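Long-range contacts in endo-arabinase (Bacteroides thetaiotaomicron, PDB 5C0P), which probably hydrolyses O-glycosidic bonds during arabinan breakdown, as a magnesium-containing member of glycoside hydrolase family 43: residues 186-191 against 247-252; 233-238 against 252-257; 272-277 against 289-294; 192-197 against 222-227. One frame throughout, in Å; residues are numbered along the deposited sequence.

Interaction 1: 186-191 against 247-252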
# COMPACT_ATOMS: atom_id res chain seq x y z
N SER A 186 -17.79 5.90 -0.45
CA SER A 186 -19.22 5.61 -0.51
C SER A 186 -19.70 5.19 -1.91
O SER A 186 -20.83 4.70 -2.07
CB SER A 186 -20.03 6.82 -0.06
OG SER A 186 -19.95 7.85 -1.03
N GLU A 187 -18.86 5.38 -2.93
CA GLU A 187 -19.22 4.98 -4.28
C GLU A 187 -19.28 3.46 -4.44
O GLU A 187 -19.91 2.95 -5.38
CB GLU A 187 -18.26 5.60 -5.29
CG GLU A 187 -18.32 7.11 -5.26
CD GLU A 187 -17.43 7.77 -6.28
OE1 GLU A 187 -17.33 7.28 -7.43
OE2 GLU A 187 -16.83 8.80 -5.92
N ALA A 188 -18.60 2.74 -3.55
CA ALA A 188 -18.66 1.28 -3.57
C ALA A 188 -19.87 0.82 -2.77
O ALA A 188 -20.01 1.19 -1.60
CB ALA A 188 -17.39 0.69 -2.98
N PRO A 189 -20.74 0.02 -3.38
CA PRO A 189 -22.00 -0.36 -2.72
C PRO A 189 -21.79 -1.22 -1.48
O PRO A 189 -22.67 -1.29 -0.63
CB PRO A 189 -22.73 -1.18 -3.78
CG PRO A 189 -22.04 -0.92 -5.06
CD PRO A 189 -20.65 -0.50 -4.76
N TRP A 190 -20.63 -1.88 -1.37
CA TRP A 190 -20.41 -2.79 -0.25
C TRP A 190 -19.97 -2.05 1.00
O TRP A 190 -19.99 -2.61 2.10
CB TRP A 190 -19.38 -3.86 -0.61
CG TRP A 190 -18.06 -3.31 -1.09
CD1 TRP A 190 -17.68 -3.08 -2.39
CD2 TRP A 190 -16.94 -2.91 -0.27
NE1 TRP A 190 -16.40 -2.58 -2.43
CE2 TRP A 190 -15.92 -2.46 -1.15
CE3 TRP A 190 -16.69 -2.91 1.10
CZ2 TRP A 190 -14.69 -2.01 -0.69
CZ3 TRP A 190 -15.45 -2.46 1.56
CH2 TRP A 190 -14.47 -2.02 0.66
N VAL A 191 -19.59 -0.78 0.84
CA VAL A 191 -19.01 -0.02 1.95
C VAL A 191 -20.05 0.42 2.98
O VAL A 191 -21.14 0.89 2.63
CB VAL A 191 -18.26 1.22 1.41
CG1 VAL A 191 -17.91 2.19 2.55
CG2 VAL A 191 -17.01 0.80 0.67
N TRP A 247 -13.53 5.19 -12.59
CA TRP A 247 -13.42 3.95 -11.85
C TRP A 247 -14.80 3.39 -11.55
O TRP A 247 -15.67 4.09 -11.01
CB TRP A 247 -12.62 4.20 -10.57
CG TRP A 247 -11.19 4.49 -10.85
CD1 TRP A 247 -10.59 5.72 -10.94
CD2 TRP A 247 -10.16 3.53 -11.10
NE1 TRP A 247 -9.25 5.57 -11.23
CE2 TRP A 247 -8.97 4.23 -11.33
CE3 TRP A 247 -10.15 2.13 -11.16
CZ2 TRP A 247 -7.76 3.59 -11.60
CZ3 TRP A 247 -8.94 1.49 -11.43
CH2 TRP A 247 -7.77 2.22 -11.64
N VAL A 248 -15.03 2.13 -11.91
CA VAL A 248 -16.30 1.48 -11.65
C VAL A 248 -16.10 0.47 -10.53
O VAL A 248 -15.32 -0.48 -10.68
CB VAL A 248 -16.85 0.79 -12.91
CG1 VAL A 248 -18.11 -0.02 -12.59
CG2 VAL A 248 -17.13 1.82 -14.02
N GLN A 249 -16.78 0.69 -9.40
CA GLN A 249 -16.66 -0.18 -8.23
C GLN A 249 -17.40 -1.49 -8.43
O GLN A 249 -18.56 -1.50 -8.86
CB GLN A 249 -17.22 0.52 -6.99
CG GLN A 249 -16.64 1.91 -6.74
CD GLN A 249 -15.17 1.87 -6.37
OE1 GLN A 249 -14.68 0.90 -5.78
NE2 GLN A 249 -14.46 2.94 -6.71
N GLU A 250 -16.75 -2.60 -8.09
CA GLU A 250 -17.44 -3.88 -8.07
C GLU A 250 -18.25 -3.97 -6.79
O GLU A 250 -17.81 -3.50 -5.75
CB GLU A 250 -16.43 -5.03 -8.16
CG GLU A 250 -15.92 -5.27 -9.55
CD GLU A 250 -17.02 -5.69 -10.50
OE1 GLU A 250 -17.69 -6.71 -10.23
OE2 GLU A 250 -17.23 -4.99 -11.51
N PRO A 251 -19.44 -4.56 -6.87
CA PRO A 251 -20.36 -4.54 -5.73
C PRO A 251 -19.96 -5.50 -4.61
O PRO A 251 -20.43 -5.31 -3.49
CB PRO A 251 -21.70 -4.96 -6.34
CG PRO A 251 -21.33 -5.71 -7.59
CD PRO A 251 -20.10 -5.04 -8.11
N GLU A 252 -19.14 -6.50 -4.90
CA GLU A 252 -18.77 -7.50 -3.89
C GLU A 252 -17.30 -7.38 -3.52
O GLU A 252 -16.45 -7.12 -4.38
CB GLU A 252 -19.05 -8.92 -4.39
CG GLU A 252 -20.45 -9.13 -4.97
CD GLU A 252 -21.56 -8.95 -3.96
OE1 GLU A 252 -21.30 -9.06 -2.74
OE2 GLU A 252 -22.72 -8.71 -4.38
O HOH W 1 -15.89 4.96 -8.30
O HOH W 2 -14.94 -1.59 -4.69

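Interaction 2: 233-238 against 252-257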
# COMPACT_ATOMS: atom_id res chain seq x y z
N ILE A 233 -11.31 -6.15 1.16
CA ILE A 233 -10.67 -5.70 -0.06
C ILE A 233 -11.75 -5.50 -1.11
O ILE A 233 -12.54 -6.43 -1.39
CB ILE A 233 -9.69 -6.76 -0.60
CG1 ILE A 233 -8.71 -7.19 0.50
CG2 ILE A 233 -8.97 -6.24 -1.84
CD1 ILE A 233 -7.98 -8.50 0.17
N GLY A 234 -11.81 -4.29 -1.66
CA GLY A 234 -12.70 -4.02 -2.77
C GLY A 234 -11.88 -3.83 -4.03
O GLY A 234 -10.65 -3.63 -3.98
N GLN A 235 -12.54 -3.92 -5.18
CA GLN A 235 -11.86 -3.65 -6.43
C GLN A 235 -12.68 -2.70 -7.29
O GLN A 235 -13.90 -2.64 -7.17
CB GLN A 235 -11.56 -4.95 -7.20
CG GLN A 235 -12.78 -5.68 -7.73
CD GLN A 235 -12.41 -6.95 -8.49
OE1 GLN A 235 -11.38 -7.02 -9.16
NE2 GLN A 235 -13.26 -7.96 -8.38
N ALA A 236 -11.97 -1.94 -8.12
CA ALA A 236 -12.61 -1.05 -9.08
C ALA A 236 -11.87 -1.18 -10.39
O ALA A 236 -10.67 -1.48 -10.41
CB ALA A 236 -12.56 0.39 -8.59
N VAL A 237 -12.57 -0.97 -11.50
CA VAL A 237 -11.97 -1.14 -12.81
C VAL A 237 -12.00 0.18 -13.58
O VAL A 237 -13.01 0.88 -13.57
CB VAL A 237 -12.70 -2.23 -13.62
CG1 VAL A 237 -12.19 -2.28 -15.06
CG2 VAL A 237 -12.53 -3.60 -12.95
N SER A 238 -10.88 0.52 -14.21
CA SER A 238 -10.85 1.61 -15.17
C SER A 238 -10.65 1.02 -16.56
O SER A 238 -9.51 0.73 -16.96
CB SER A 238 -9.74 2.61 -14.85
OG SER A 238 -9.72 3.66 -15.81
N GLU A 252 -19.14 -6.50 -4.90
CA GLU A 252 -18.77 -7.50 -3.89
C GLU A 252 -17.30 -7.38 -3.52
O GLU A 252 -16.45 -7.12 -4.38
CB GLU A 252 -19.05 -8.92 -4.39
CG GLU A 252 -20.45 -9.13 -4.97
CD GLU A 252 -21.56 -8.95 -3.96
OE1 GLU A 252 -21.30 -9.06 -2.74
OE2 GLU A 252 -22.72 -8.71 -4.38
N THR A 253 -16.99 -7.60 -2.24
CA THR A 253 -15.60 -7.62 -1.81
C THR A 253 -14.93 -8.92 -2.25
O THR A 253 -15.61 -9.91 -2.54
CB THR A 253 -15.45 -7.45 -0.28
OG1 THR A 253 -16.08 -8.54 0.39
CG2 THR A 253 -16.11 -6.15 0.17
N LEU A 254 -13.61 -8.91 -2.32
CA LEU A 254 -12.87 -10.11 -2.70
C LEU A 254 -12.94 -11.17 -1.60
O LEU A 254 -12.82 -12.36 -1.87
CB LEU A 254 -11.41 -9.79 -2.97
CG LEU A 254 -10.97 -9.36 -4.37
CD1 LEU A 254 -11.67 -8.11 -4.81
CD2 LEU A 254 -9.47 -9.18 -4.40
N ASN A 255 -13.11 -10.72 -0.36
CA ASN A 255 -12.89 -11.57 0.80
C ASN A 255 -13.90 -11.35 1.92
O ASN A 255 -14.53 -10.29 1.98
CB ASN A 255 -11.47 -11.34 1.34
CG ASN A 255 -11.25 -9.90 1.78
OD1 ASN A 255 -11.75 -8.95 1.16
ND2 ASN A 255 -10.50 -9.73 2.87
N SER A 256 -14.04 -12.34 2.80
CA SER A 256 -14.93 -12.26 3.94
C SER A 256 -14.22 -12.65 5.22
O SER A 256 -14.86 -13.03 6.20
CB SER A 256 -16.14 -13.17 3.73
OG SER A 256 -16.97 -12.66 2.70
N ASP A 257 -12.89 -12.56 5.21
CA ASP A 257 -12.10 -12.97 6.36
C ASP A 257 -11.61 -11.81 7.24
O ASP A 257 -10.68 -11.99 8.03
CB ASP A 257 -10.91 -13.83 5.90
CG ASP A 257 -10.03 -13.14 4.89
OD1 ASP A 257 -10.26 -11.94 4.61
OD2 ASP A 257 -9.08 -13.80 4.39
O HOH W 3 -15.34 -4.65 -4.84
O HOH W 4 -15.50 -8.44 -6.65

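Interaction 3: 272-277 against 289-294. With GOL (glycerol), chain I.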
# COMPACT_ATOMS: atom_id res chain seq x y z
N LEU A 272 0.61 -14.97 -10.46
CA LEU A 272 0.04 -13.81 -9.78
C LEU A 272 -0.44 -14.18 -8.37
O LEU A 272 -1.14 -15.19 -8.18
CB LEU A 272 -1.08 -13.18 -10.61
CG LEU A 272 -1.60 -11.81 -10.19
CD1 LEU A 272 -0.53 -10.73 -10.38
CD2 LEU A 272 -2.87 -11.46 -10.98
N MSE A 273 -0.03 -13.37 -7.40
CA MSE A 273 -0.35 -13.59 -5.99
C MSE A 273 -0.94 -12.33 -5.38
O MSE A 273 -0.64 -11.22 -5.82
CB MSE A 273 0.92 -13.92 -5.19
CG MSE A 273 1.82 -14.97 -5.80
SE MSE A 273 1.08 -16.74 -5.60
CE MSE A 273 1.21 -16.87 -3.68
N ILE A 274 -1.75 -12.51 -4.34
CA ILE A 274 -2.20 -11.38 -3.52
C ILE A 274 -1.60 -11.53 -2.12
O ILE A 274 -1.42 -12.64 -1.63
CB ILE A 274 -3.75 -11.29 -3.47
CG1 ILE A 274 -4.21 -10.00 -2.76
CG2 ILE A 274 -4.36 -12.51 -2.81
CD1 ILE A 274 -5.69 -9.68 -2.97
N SER A 275 -1.26 -10.39 -1.51
CA SER A 275 -0.78 -10.35 -0.14
C SER A 275 -1.59 -9.32 0.65
O SER A 275 -1.73 -8.16 0.21
CB SER A 275 0.71 -9.97 -0.12
OG SER A 275 1.19 -9.77 1.21
N TYR A 276 -2.12 -9.73 1.80
CA TYR A 276 -2.89 -8.84 2.66
C TYR A 276 -2.85 -9.38 4.08
O TYR A 276 -2.34 -10.47 4.29
CB TYR A 276 -4.34 -8.70 2.18
CG TYR A 276 -5.20 -9.95 2.22
CD1 TYR A 276 -6.09 -10.18 3.26
CD2 TYR A 276 -5.16 -10.87 1.18
CE1 TYR A 276 -6.91 -11.31 3.28
CE2 TYR A 276 -5.98 -12.00 1.19
CZ TYR A 276 -6.84 -12.21 2.24
OH TYR A 276 -7.65 -13.33 2.23
N HIS A 277 -3.38 -8.65 5.05
CA HIS A 277 -3.43 -9.22 6.40
C HIS A 277 -4.84 -9.59 6.78
O HIS A 277 -5.80 -8.98 6.31
CB HIS A 277 -2.82 -8.27 7.45
CG HIS A 277 -3.69 -7.10 7.79
ND1 HIS A 277 -3.45 -5.83 7.29
CD2 HIS A 277 -4.81 -7.00 8.54
CE1 HIS A 277 -4.37 -5.00 7.74
NE2 HIS A 277 -5.22 -5.69 8.50
N THR A 289 -1.51 -15.66 -1.26
CA THR A 289 -2.15 -16.76 -1.95
C THR A 289 -2.34 -16.42 -3.44
O THR A 289 -2.40 -15.24 -3.81
CB THR A 289 -3.49 -17.07 -1.24
OG1 THR A 289 -4.05 -18.30 -1.72
CG2 THR A 289 -4.47 -15.93 -1.43
N PRO A 290 -2.43 -17.45 -4.30
CA PRO A 290 -2.64 -17.15 -5.72
C PRO A 290 -3.94 -16.41 -5.96
O PRO A 290 -4.94 -16.62 -5.25
CB PRO A 290 -2.70 -18.53 -6.36
CG PRO A 290 -1.91 -19.42 -5.45
CD PRO A 290 -2.18 -18.88 -4.06
N ILE A 291 -3.94 -15.55 -6.96
CA ILE A 291 -5.14 -14.84 -7.35
C ILE A 291 -5.27 -14.88 -8.86
O ILE A 291 -4.27 -14.96 -9.58
CB ILE A 291 -5.12 -13.40 -6.82
CG1 ILE A 291 -6.49 -12.73 -6.99
CG2 ILE A 291 -4.05 -12.58 -7.50
CD1 ILE A 291 -6.59 -11.39 -6.29
N TYR A 292 -6.51 -14.85 -9.35
CA TYR A 292 -6.76 -15.05 -10.76
C TYR A 292 -7.64 -13.94 -11.32
O TYR A 292 -8.45 -13.36 -10.61
CB TYR A 292 -7.45 -16.40 -10.97
CG TYR A 292 -6.63 -17.56 -10.45
CD1 TYR A 292 -5.75 -18.24 -11.29
CD2 TYR A 292 -6.72 -17.98 -9.13
CE1 TYR A 292 -5.00 -19.29 -10.83
CE2 TYR A 292 -5.97 -19.05 -8.66
CZ TYR A 292 -5.10 -19.69 -9.52
OH TYR A 292 -4.34 -20.75 -9.08
N ILE A 293 -7.46 -13.67 -12.60
CA ILE A 293 -8.27 -12.69 -13.30
C ILE A 293 -9.29 -13.44 -14.16
O ILE A 293 -8.94 -14.35 -14.91
CB ILE A 293 -7.39 -11.79 -14.17
CG1 ILE A 293 -6.46 -10.96 -13.28
CG2 ILE A 293 -8.24 -10.88 -15.04
CD1 ILE A 293 -5.16 -10.60 -13.93
N LYS A 294 -10.56 -13.07 -14.01
CA LYS A 294 -11.61 -13.69 -14.81
C LYS A 294 -12.54 -12.59 -15.26
O LYS A 294 -13.00 -11.79 -14.44
CB LYS A 294 -12.38 -14.73 -13.99
CG LYS A 294 -13.30 -15.62 -14.81
C1 GOL I . -7.65 -14.97 -2.39
C2 GOL I . -8.69 -13.86 -2.57
O2 GOL I . -8.31 -13.03 -3.64
C3 GOL I . -8.79 -13.04 -1.30
O3 GOL I . -9.39 -13.81 -0.29

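Interaction 4: 192-197 against 222-227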
# COMPACT_ATOMS: atom_id res chain seq x y z
N GLY A 192 -19.71 0.26 4.26
CA GLY A 192 -20.53 0.78 5.33
C GLY A 192 -19.73 1.75 6.18
O GLY A 192 -18.51 1.62 6.30
N SER A 193 -20.41 2.72 6.77
CA SER A 193 -19.73 3.69 7.62
C SER A 193 -19.33 3.11 8.96
O SER A 193 -19.99 2.20 9.49
CB SER A 193 -20.60 4.92 7.84
OG SER A 193 -20.98 5.51 6.60
N ILE A 194 -18.26 3.65 9.53
CA ILE A 194 -17.87 3.31 10.88
C ILE A 194 -17.81 4.58 11.72
O ILE A 194 -17.81 5.69 11.18
CB ILE A 194 -16.50 2.60 10.93
CG1 ILE A 194 -15.39 3.53 10.43
CG2 ILE A 194 -16.55 1.31 10.13
CD1 ILE A 194 -14.00 3.03 10.79
N THR A 195 -17.77 4.41 13.03
CA THR A 195 -17.72 5.55 13.94
C THR A 195 -16.44 5.50 14.77
O THR A 195 -16.15 4.49 15.41
CB THR A 195 -18.96 5.60 14.85
OG1 THR A 195 -20.14 5.75 14.05
CG2 THR A 195 -18.87 6.76 15.84
N SER A 196 -15.67 6.58 14.73
CA SER A 196 -14.46 6.67 15.54
C SER A 196 -14.07 8.13 15.72
O SER A 196 -14.29 8.95 14.83
CB SER A 196 -13.31 5.92 14.88
OG SER A 196 -12.15 5.94 15.70
N SER A 197 -13.50 8.45 16.88
CA SER A 197 -12.97 9.78 17.16
C SER A 197 -14.02 10.87 16.93
O SER A 197 -13.70 11.96 16.45
CB SER A 197 -11.72 10.06 16.32
OG SER A 197 -10.75 9.04 16.51
N SER A 222 -9.09 -0.83 0.44
CA SER A 222 -9.80 -1.39 1.59
C SER A 222 -10.70 -0.41 2.32
O SER A 222 -10.43 0.80 2.38
CB SER A 222 -8.82 -2.00 2.58
OG SER A 222 -8.32 -3.23 2.09
N SER A 223 -11.77 -0.96 2.88
CA SER A 223 -12.71 -0.25 3.73
C SER A 223 -13.45 -1.27 4.57
O SER A 223 -13.09 -2.44 4.60
CB SER A 223 -13.68 0.59 2.88
OG SER A 223 -14.32 1.57 3.67
N PHE A 224 -14.50 -0.83 5.25
CA PHE A 224 -15.32 -1.74 6.06
C PHE A 224 -16.64 -2.03 5.36
O PHE A 224 -17.21 -1.15 4.72
CB PHE A 224 -15.53 -1.16 7.46
CG PHE A 224 -14.27 -1.09 8.26
CD1 PHE A 224 -13.41 0.00 8.15
CD2 PHE A 224 -13.89 -2.16 9.06
CE1 PHE A 224 -12.22 0.04 8.87
CE2 PHE A 224 -12.71 -2.13 9.78
CZ PHE A 224 -11.87 -1.03 9.68
N ARG A 225 -17.12 -3.27 5.49
CA ARG A 225 -18.34 -3.73 4.83
C ARG A 225 -19.58 -3.34 5.59
O ARG A 225 -19.61 -3.44 6.82
CB ARG A 225 -18.35 -5.26 4.71
CG ARG A 225 -17.18 -5.83 3.97
CD ARG A 225 -17.54 -7.16 3.33
NE ARG A 225 -17.95 -8.21 4.27
CZ ARG A 225 -18.06 -9.48 3.91
NH1 ARG A 225 -17.77 -9.83 2.66
NH2 ARG A 225 -18.44 -10.41 4.78
N LYS A 226 -20.63 -2.95 4.87
CA LYS A 226 -21.89 -2.58 5.50
C LYS A 226 -22.65 -3.78 6.07
O LYS A 226 -23.38 -3.63 7.05
CB LYS A 226 -22.78 -1.79 4.53
CG LYS A 226 -23.35 -2.59 3.38
CD LYS A 226 -24.10 -1.69 2.42
CE LYS A 226 -24.80 -2.50 1.34
NZ LYS A 226 -25.31 -1.62 0.25
N THR A 227 -22.46 -4.96 5.50
CA THR A 227 -23.22 -6.13 5.94
C THR A 227 -22.84 -6.59 7.35
O THR A 227 -23.72 -6.90 8.16
CB THR A 227 -23.03 -7.34 4.99
OG1 THR A 227 -21.64 -7.62 4.85
CG2 THR A 227 -23.63 -7.08 3.63
O HOH W 5 -15.87 2.39 5.89

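Interaction 1: 186-191 against 247-252
Gln249 lays the root of its side chain against the backbone at Glu187 and Ala188: its CB is 3.8 Å from Ala188 CA, and its CG is 3.7 Å from Glu187 O. Farther along, two proline rings meet at the protein surface, Pro189 CG lying 4.3 Å from Pro251 CB. Backbone carbonyls line the edge of the Trp190 indole. Glu250 O lies in the ring plane, 3.4 Å from Trp190 CD1, while Pro251 O is 3.4 Å from Trp190 CB. In the five-bladed beta-propeller of this family, 186-191 belongs to the link leaving strand 178-184, and strand 248-249 is an outermost strand of the next blade. A type I turn runs from Ala188 to Val191, and Trp190 within it faces the carbonyls of Glu250 and Pro251. Water supplies the polar bridges. One molecule accepts from Trp190 NE1 (2.9 Å) and lies beside Gln249 OE1, which Trp221 NE1 also bonds. An alanine in place of Trp190 would probably leave this water without its indole donor and open a gap beside Glu250 O. A second water accepts from Gln249 NE2 at 2.9 Å and donates to Glu187 OE1 and Trp247 O; the other carboxylate oxygen of Glu187 is bonded by Lys184 N.

Interaction 2: 233-238 against 252-257
Ile233 and the loop residues Leu254 and Asn255 make a buried contact, held by one backbone bond and one side-chain-to-backbone bond, by which 252-257 docks on the early part of strand 231-238 in the fourth blade of the propeller. Leu254 N donates to Ile233 O at 2.9 Å, nearly in line with the C=O bond. At the same strand edge, Ile233 N donates to Asn255 OD1 at 2.8 Å, in the carbonyl plane and on a lone pair, with 165° at the hydrogen. The side-chain amide thus receives the strand N-H much as a neighbouring strand's carbonyl would. Asn255 CG stands between its backbone N and carbonyl carbon (chi1 61°), and its amide is gripped at both ends, because ND2 donates to Asp257 OD1 (2.8 Å) and to Gly259 O. An alanine at Asn255 would probably leave Ile233 N, Gly259 O and Asp257 OD1 each short of a partner. Within the loop, Thr253 OG1 donates to Asn255 O at 2.8 Å. The apolar part is Leu254: CD2 reaches Ile233 CG2 at 3.9 Å, and CD1 lies across the extended Gln235 chain, 3.9 Å from NE2. Two waters link Gln235 N and Gln235 NE2 to Glu252 O, while Gln235 OE1 accepts from Phe298 N. The Ile233 side chain, about 7 Å from that of the magnesium ligand His261, also packs on Ile274 and Tyr276 of strand 272-278, and Leu254 rests on Leu220 of strand 217-224.

Interaction 3: 272-277 against 289-294
Ile291 fits between Leu272 and Ile274, two residues apart on strand 272-278, and gives one branch to each. Its CG2 touches Leu272 CG at 3.7 Å. Its CG1 is anti to the backbone N (chi1 -169°), and from there CD1 reaches Ile274 CD1 at 3.8 Å. Ile293 extends the patch, crossing Leu272 at about a right angle with its CD1 3.8 Å from Leu272 CD2; beyond it lie Tyr210 and Phe298. On another side, the bent chain of Met273, a selenomethionine, folds back over Pro290 and brings SE to 3.7 Å from Pro290 CA. The frame beneath is a beta hairpin of strands 272-278 and 285-290, part of the fifth blade of the propeller. Ile274 and Thr289 form an antiparallel hydrogen-bonded pair, with Ile274 N to Thr289 O at 2.9 Å and Thr289 N to Ile274 O at 3.0 Å. Met273 and Pro290 are the adjoining non-hydrogen-bonded pair. One further bond carries the pairing past the strand end: Ile291 N donates to Leu272 O at 3.1 Å, from 39° out of the carbonyl plane. At the polar edge a glycerol, probably from the crystallisation liquor, lies beside Ile291 CD1 and donates through O3 to Tyr276 OH, a hydroxyl that is also hydrogen-bonded to Asp257 OD2.

Interaction 4: 192-197 against 222-227
Ile194 overlaps Phe224 from CB out to CE1, its CG2 being 3.8 Å from Phe224 CB and its CD1 4.0 Å from Phe224 CE1. The isoleucine belongs to a small hairpin of strands 194-196 and 199-201, and the phenylalanine lies on strand 217-224 of the fourth propeller blade, so a side hairpin is joined here to a blade. CG1 of Ile194 stands between the backbone N and the carbonyl carbon (chi1 64°), and the branch it begins carries CD1 to the ring atoms CD1 and CE1 of Phe224. Phe224 also meets the ring of Tyr231, and Ile194 leans on Trp155 of helix 155-158. At the foot of the hairpin Gly192 N donates to Phe224 O at 2.9 Å, almost straight at the hydrogen (175°) though tilted from the carbonyl plane. The backbones come very close at this point, with Gly192 CA 3.6 Å from Lys226 CA, and Gly192 has no side chain at this approach. The extended Lys226 chain carries NZ to Pro189 O, with which it hydrogen-bonds. Ser223 joins in through water: one molecule donates both to Gly192 O and to Ser223 OG, at 2.8 Å each.

How the interactions relate
Interactions 1, 2 and 4 gather round the fourth-blade sheet, where strands 217-224, 231-238 and 248-249 are neighbours in that order. Interactions 1 and 2 have centres about 8 Å apart, share Glu252 and alternate along the chain, while interaction 4 falls between the two segments of interaction 1, their centres about 13 Å apart. Trp190 O to Lys226 N joins interactions 1 and 4; Arg225 NH1, bonded to Thr253 OG1 and Ser256 OG, joins 4 and 2. Interaction 3 comes last in sequence, on the fifth blade, and meets interaction 2 (centres about 12 Å apart) through Asp257 and Tyr276. The 252-257 loop therefore couples two successive blades near the magnesium ligand His261.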